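Local coordinates for protein N-acetylmuramoyl-L-alanine amidase (Mycolicibacterium smegmatis, PDB 7AGM) that probably cleaves the amide bond between N-acetylmuramic acid and L-alanine in peptidoglycan, as a zinc-dependent hydrolase, at residues H107-G111 and G184-N188; G117-L121 and V179-G184. All coordinates share one frame. Residue numbers count along the deposited sequence, not the author numbering.

Contact 1 (H107-G111 and G184-N188); sequences HADGG and GNMKN. With ZN (zinc ion), chain C.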
loop_
_atom_site.group_PDB
_atom_site.type_symbol
_atom_site.label_atom_id
_atom_site.label_comp_id
_atom_site.label_asym_id
_atom_site.label_seq_id
_atom_site.Cartn_x
_atom_site.Cartn_y
_atom_site.Cartn_z
ATOM N N HIS A 107 2.358 -1.249 -2.946
ATOM C CA HIS A 107 2.829 -0.878 -4.270
ATOM C C HIS A 107 4.328 -1.097 -4.364
ATOM O O HIS A 107 5.014 -1.350 -3.366
ATOM C CB HIS A 107 2.538 0.594 -4.583
ATOM C CG HIS A 107 1.117 0.842 -4.957
ATOM N ND1 HIS A 107 0.724 1.061 -6.257
ATOM C CD2 HIS A 107 -0.009 0.884 -4.204
ATOM C CE1 HIS A 107 -0.586 1.231 -6.291
ATOM N NE2 HIS A 107 -1.054 1.131 -5.058
ATOM N N ALA A 108 4.833 -0.956 -5.588
ATOM C CA ALA A 108 6.261 -0.840 -5.844
ATOM C C ALA A 108 6.478 0.239 -6.892
ATOM O O ALA A 108 5.635 0.455 -7.767
ATOM C CB ALA A 108 6.887 -2.158 -6.316
ATOM N N ASP A 109 7.623 0.903 -6.802
ATOM C CA ASP A 109 7.866 2.162 -7.480
ATOM C C ASP A 109 8.801 1.986 -8.668
ATOM O O ASP A 109 9.491 0.970 -8.816
ATOM C CB ASP A 109 8.507 3.145 -6.496
ATOM C CG ASP A 109 8.315 4.584 -6.893
ATOM O OD1 ASP A 109 7.428 4.875 -7.731
ATOM O OD2 ASP A 109 9.064 5.424 -6.357
ATOM N N GLY A 110 8.811 3.005 -9.520
ATOM C CA GLY A 110 9.808 3.132 -10.560
ATOM C C GLY A 110 10.557 4.441 -10.424
ATOM O O GLY A 110 9.991 5.511 -10.665
ATOM N N GLY A 111 11.820 4.373 -10.013
ATOM C CA GLY A 111 12.640 5.550 -9.860
ATOM C C GLY A 111 14.011 5.351 -10.473
ATOM O O GLY A 111 14.272 4.340 -11.140
ATOM N N GLY A 184 9.683 -0.498 -2.583
ATOM C CA GLY A 184 11.013 -0.343 -3.143
ATOM C C GLY A 184 10.912 0.090 -4.586
ATOM O O GLY A 184 9.820 0.319 -5.115
ATOM N N ASN A 185 12.077 0.180 -5.224
ATOM C CA ASN A 185 12.196 0.622 -6.609
ATOM C C ASN A 185 12.430 -0.610 -7.485
ATOM O O ASN A 185 13.485 -1.247 -7.399
ATOM C CB ASN A 185 13.367 1.594 -6.722
ATOM C CG ASN A 185 13.597 2.085 -8.140
ATOM O OD1 ASN A 185 12.801 1.823 -9.041
ATOM N ND2 ASN A 185 14.689 2.831 -8.335
ATOM N N MET A 186 11.456 -0.930 -8.340
ATOM C CA MET A 186 11.597 -2.093 -9.216
ATOM C C MET A 186 12.745 -1.938 -10.203
ATOM O O MET A 186 13.208 -2.943 -10.759
ATOM C CB MET A 186 10.301 -2.350 -9.988
ATOM C CG MET A 186 9.086 -2.543 -9.087
ATOM S SD MET A 186 7.770 -3.522 -9.859
ATOM C CE MET A 186 8.239 -5.212 -9.436
ATOM N N LYS A 187 13.197 -0.711 -10.445
ATOM C CA LYS A 187 14.299 -0.446 -11.358
ATOM C C LYS A 187 15.666 -0.547 -10.695
ATOM O O LYS A 187 16.681 -0.429 -11.390
ATOM C CB LYS A 187 14.139 0.940 -11.989
ATOM C CG LYS A 187 12.786 1.166 -12.638
ATOM C CD LYS A 187 12.544 0.173 -13.759
ATOM C CE LYS A 187 11.220 0.452 -14.452
ATOM N NZ LYS A 187 10.897 -0.611 -15.449
ATOM N N ASN A 188 15.721 -0.760 -9.386
ATOM C CA ASN A 188 16.965 -0.888 -8.634
ATOM C C ASN A 188 17.362 -2.363 -8.527
ATOM O O ASN A 188 16.500 -3.217 -8.302
ATOM C CB ASN A 188 16.794 -0.307 -7.231
ATOM C CG ASN A 188 17.979 -0.595 -6.336
ATOM O OD1 ASN A 188 17.952 -1.527 -5.537
ATOM N ND2 ASN A 188 19.030 0.207 -6.465
HETATM ZN ZN ZN C . 1.790 1.193 -7.990
HETATM O O HOH W 1 3.520 2.244 -7.530
HETATM O O HOH W 2 2.601 2.154 -9.727
HETATM O O HOH W 3 0.949 3.228 -8.331
#
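Where parallel strands 102-109 and 178-185 run out side by side, their last paired residues are Asp109 and Asn185, CA atoms 4.7 Å apart. Two backbone hydrogen bonds hold this end of the sheet: Asp109 N gives to Gly184 O (2.8 Å), and Met186 N gives to Asp109 O (2.8 Å). Beyond them the side chain of Asn185 takes over. Asn185 OD1 accepts from Gly111 N (2.9 Å) and, closing an Asx turn, from Lys187 N (2.9 Å). Asn185 ND2 reaches Gly111 O in a weak bond of 3.2 Å and also donates to Gly115 O. The same residue opens a type I turn, closed by Asn188 N to Asn185 O (3.0 Å), and Asn188 N-caps helix 189-196 through Asp191 N. The charged ends find outside partners: Asp109 OD2 the hydroxyl of Tyr156, Lys187 NZ the carbonyl of Ala45. Ala108 CB packs on Met186 CG at 3.6 Å. At the other end His107 ND1 binds zinc at 2.0 Å, alongside His17, Glu52 and three waters. The bonds thus tie the strand carrying this ligand to the turn after strand 178-185, and Ala108 O accepts from zinc-bound water 1 (2.8 Å), probably helping to orient it.

Contact 2 (G117-L121 and V179-G184); sequences GFHVL and VLVECG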
loop_
_atom_site.group_PDB
_atom_site.type_symbol
_atom_site.label_atom_id
_atom_site.label_comp_id
_atom_site.label_asym_id
_atom_site.label_seq_id
_atom_site.Cartn_x
_atom_site.Cartn_y
_atom_site.Cartn_z
ATOM N N GLY A 117 14.879 1.545 -1.669
ATOM C CA GLY A 117 14.265 1.699 -0.366
ATOM C C GLY A 117 12.783 2.023 -0.460
ATOM O O GLY A 117 12.210 2.184 -1.539
ATOM N N PHE A 118 12.164 2.105 0.716
ATOM C CA PHE A 118 10.715 2.250 0.840
ATOM C C PHE A 118 10.307 3.706 1.065
ATOM O O PHE A 118 11.077 4.531 1.570
ATOM C CB PHE A 118 10.176 1.398 2.003
ATOM C CG PHE A 118 10.483 1.970 3.367
ATOM C CD1 PHE A 118 9.655 2.937 3.940
ATOM C CD2 PHE A 118 11.608 1.562 4.072
ATOM C CE1 PHE A 118 9.950 3.483 5.182
ATOM C CE2 PHE A 118 11.906 2.105 5.320
ATOM C CZ PHE A 118 11.067 3.070 5.874
ATOM N N HIS A 119 9.059 4.011 0.721
ATOM C CA HIS A 119 8.441 5.229 1.227
ATOM C C HIS A 119 6.964 4.987 1.505
ATOM O O HIS A 119 6.310 4.172 0.841
ATOM C CB HIS A 119 8.764 6.504 0.398
ATOM C CG HIS A 119 8.279 6.485 -1.021
ATOM N ND1 HIS A 119 8.768 5.612 -1.972
ATOM C CD2 HIS A 119 7.398 7.286 -1.669
ATOM C CE1 HIS A 119 8.180 5.852 -3.132
ATOM N NE2 HIS A 119 7.345 6.865 -2.975
ATOM N N VAL A 120 6.465 5.670 2.536
ATOM C CA VAL A 120 5.093 5.529 3.012
ATOM C C VAL A 120 4.361 6.821 2.690
ATOM O O VAL A 120 4.738 7.895 3.179
ATOM C CB VAL A 120 5.021 5.216 4.515
ATOM C CG1 VAL A 120 3.556 5.074 4.964
ATOM C CG2 VAL A 120 5.810 3.945 4.839
ATOM N N LEU A 121 3.323 6.713 1.864
ATOM C CA LEU A 121 2.536 7.857 1.422
ATOM C C LEU A 121 1.298 8.013 2.292
ATOM O O LEU A 121 0.673 7.029 2.700
ATOM C CB LEU A 121 2.085 7.688 -0.030
ATOM C CG LEU A 121 3.120 7.737 -1.162
ATOM C CD1 LEU A 121 4.149 6.599 -1.105
ATOM C CD2 LEU A 121 2.391 7.741 -2.499
ATOM N N VAL A 179 -2.768 4.256 4.657
ATOM C CA VAL A 179 -1.435 4.581 4.161
ATOM C C VAL A 179 -1.174 3.732 2.928
ATOM O O VAL A 179 -1.820 2.702 2.706
ATOM C CB VAL A 179 -0.312 4.363 5.209
ATOM C CG1 VAL A 179 -0.533 5.261 6.451
ATOM C CG2 VAL A 179 -0.188 2.883 5.575
ATOM N N LEU A 180 -0.228 4.184 2.108
ATOM C CA LEU A 180 0.192 3.453 0.918
ATOM C C LEU A 180 1.688 3.203 1.040
ATOM O O LEU A 180 2.465 4.148 1.205
ATOM C CB LEU A 180 -0.158 4.245 -0.347
ATOM C CG LEU A 180 0.104 3.555 -1.697
ATOM C CD1 LEU A 180 -0.712 4.213 -2.799
ATOM C CD2 LEU A 180 1.582 3.539 -2.097
ATOM N N VAL A 181 2.090 1.935 0.994
ATOM C CA VAL A 181 3.491 1.559 1.148
ATOM C C VAL A 181 4.063 1.284 -0.239
ATOM O O VAL A 181 3.636 0.338 -0.917
ATOM C CB VAL A 181 3.661 0.335 2.060
ATOM C CG1 VAL A 181 5.142 -0.065 2.132
ATOM C CG2 VAL A 181 3.082 0.588 3.445
ATOM N N GLU A 182 5.013 2.116 -0.671
ATOM C CA GLU A 182 5.861 1.807 -1.821
ATOM C C GLU A 182 7.065 1.041 -1.274
ATOM O O GLU A 182 7.923 1.621 -0.599
ATOM C CB GLU A 182 6.288 3.084 -2.552
ATOM C CG GLU A 182 5.183 3.788 -3.324
ATOM C CD GLU A 182 4.857 3.135 -4.648
ATOM O OE1 GLU A 182 5.473 2.097 -4.959
ATOM O OE2 GLU A 182 3.987 3.662 -5.383
ATOM N N CYS A 183 7.111 -0.272 -1.536
ATOM C CA CYS A 183 8.078 -1.137 -0.863
ATOM C C CYS A 183 9.504 -0.885 -1.325
ATOM O O CYS A 183 10.446 -1.051 -0.538
ATOM C CB CYS A 183 7.719 -2.605 -1.093
ATOM S SG CYS A 183 6.166 -3.085 -0.301
ATOM N N GLY A 184 9.683 -0.498 -2.583
ATOM C CA GLY A 184 11.013 -0.343 -3.143
ATOM C C GLY A 184 10.912 0.090 -4.586
ATOM O O GLY A 184 9.820 0.319 -5.115
#
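Antiparallel strands 119-123 and 178-185 meet in the buried interior of the mixed sheet, at the point where its four parallel strands give way to two running the opposite way. His119 and Glu182 form one hydrogen-bonded pair (His119 N to Glu182 O 3.0 Å, Glu182 N to His119 O 2.9 Å), and Leu121 and Leu180 the next (Leu121 N to Leu180 O 2.8 Å, Leu180 N to Leu121 O 3.0 Å). Between them lies the non-hydrogen-bonded pair Val120 and Val181. His119, with chi1 at p, lays its ring across the strands so that Glu182 CB sits over its face, a CH-pi contact 3.8 Å from the ring centroid. Leu121 (m, p) and Leu180 (t, t), both in uncommon leucine rotamers, bring Leu121 CD1 to 4.1 Å from Leu180 CD2 and 3.7 Å from Glu182 CG. The valines occupy the other face, where Val120 CG1 meets Val179 CB (3.9 Å) and Val120 and Phe118 pack on Leu146 of helix 134-148. Glu182 (m, m) bends its carboxylate away from strand 119-123. Its methylenes are thus held by His119 and Leu121, while its acidic end lies beside the zinc site, consistent with a role there.

How the contacts relate
Strand 178-185 is common to both contacts: contact 1 sets its end beside strand 102-109, contact 2 lines its other edge with 119-123, and Gly184 belongs to both. Their centres lie 10 Å apart. Further pairing ties them together, with His107 N 2.9 Å from Val181 O and His107 O 3.0 Å from Cys183 N. The Glu182 carboxylate packs against strand 102-109, with Glu182 OE1 2.9 Å from Ala108 C. Glu182 OE2 lies 4.2 Å from ZN and 2.6 Å from the oxygen of water 1, a position consistent with the role of the glutamate thought to activate zinc-bound water in related amidases. Contact 1 supplies a metal ligand, contact 2 this nearby acid.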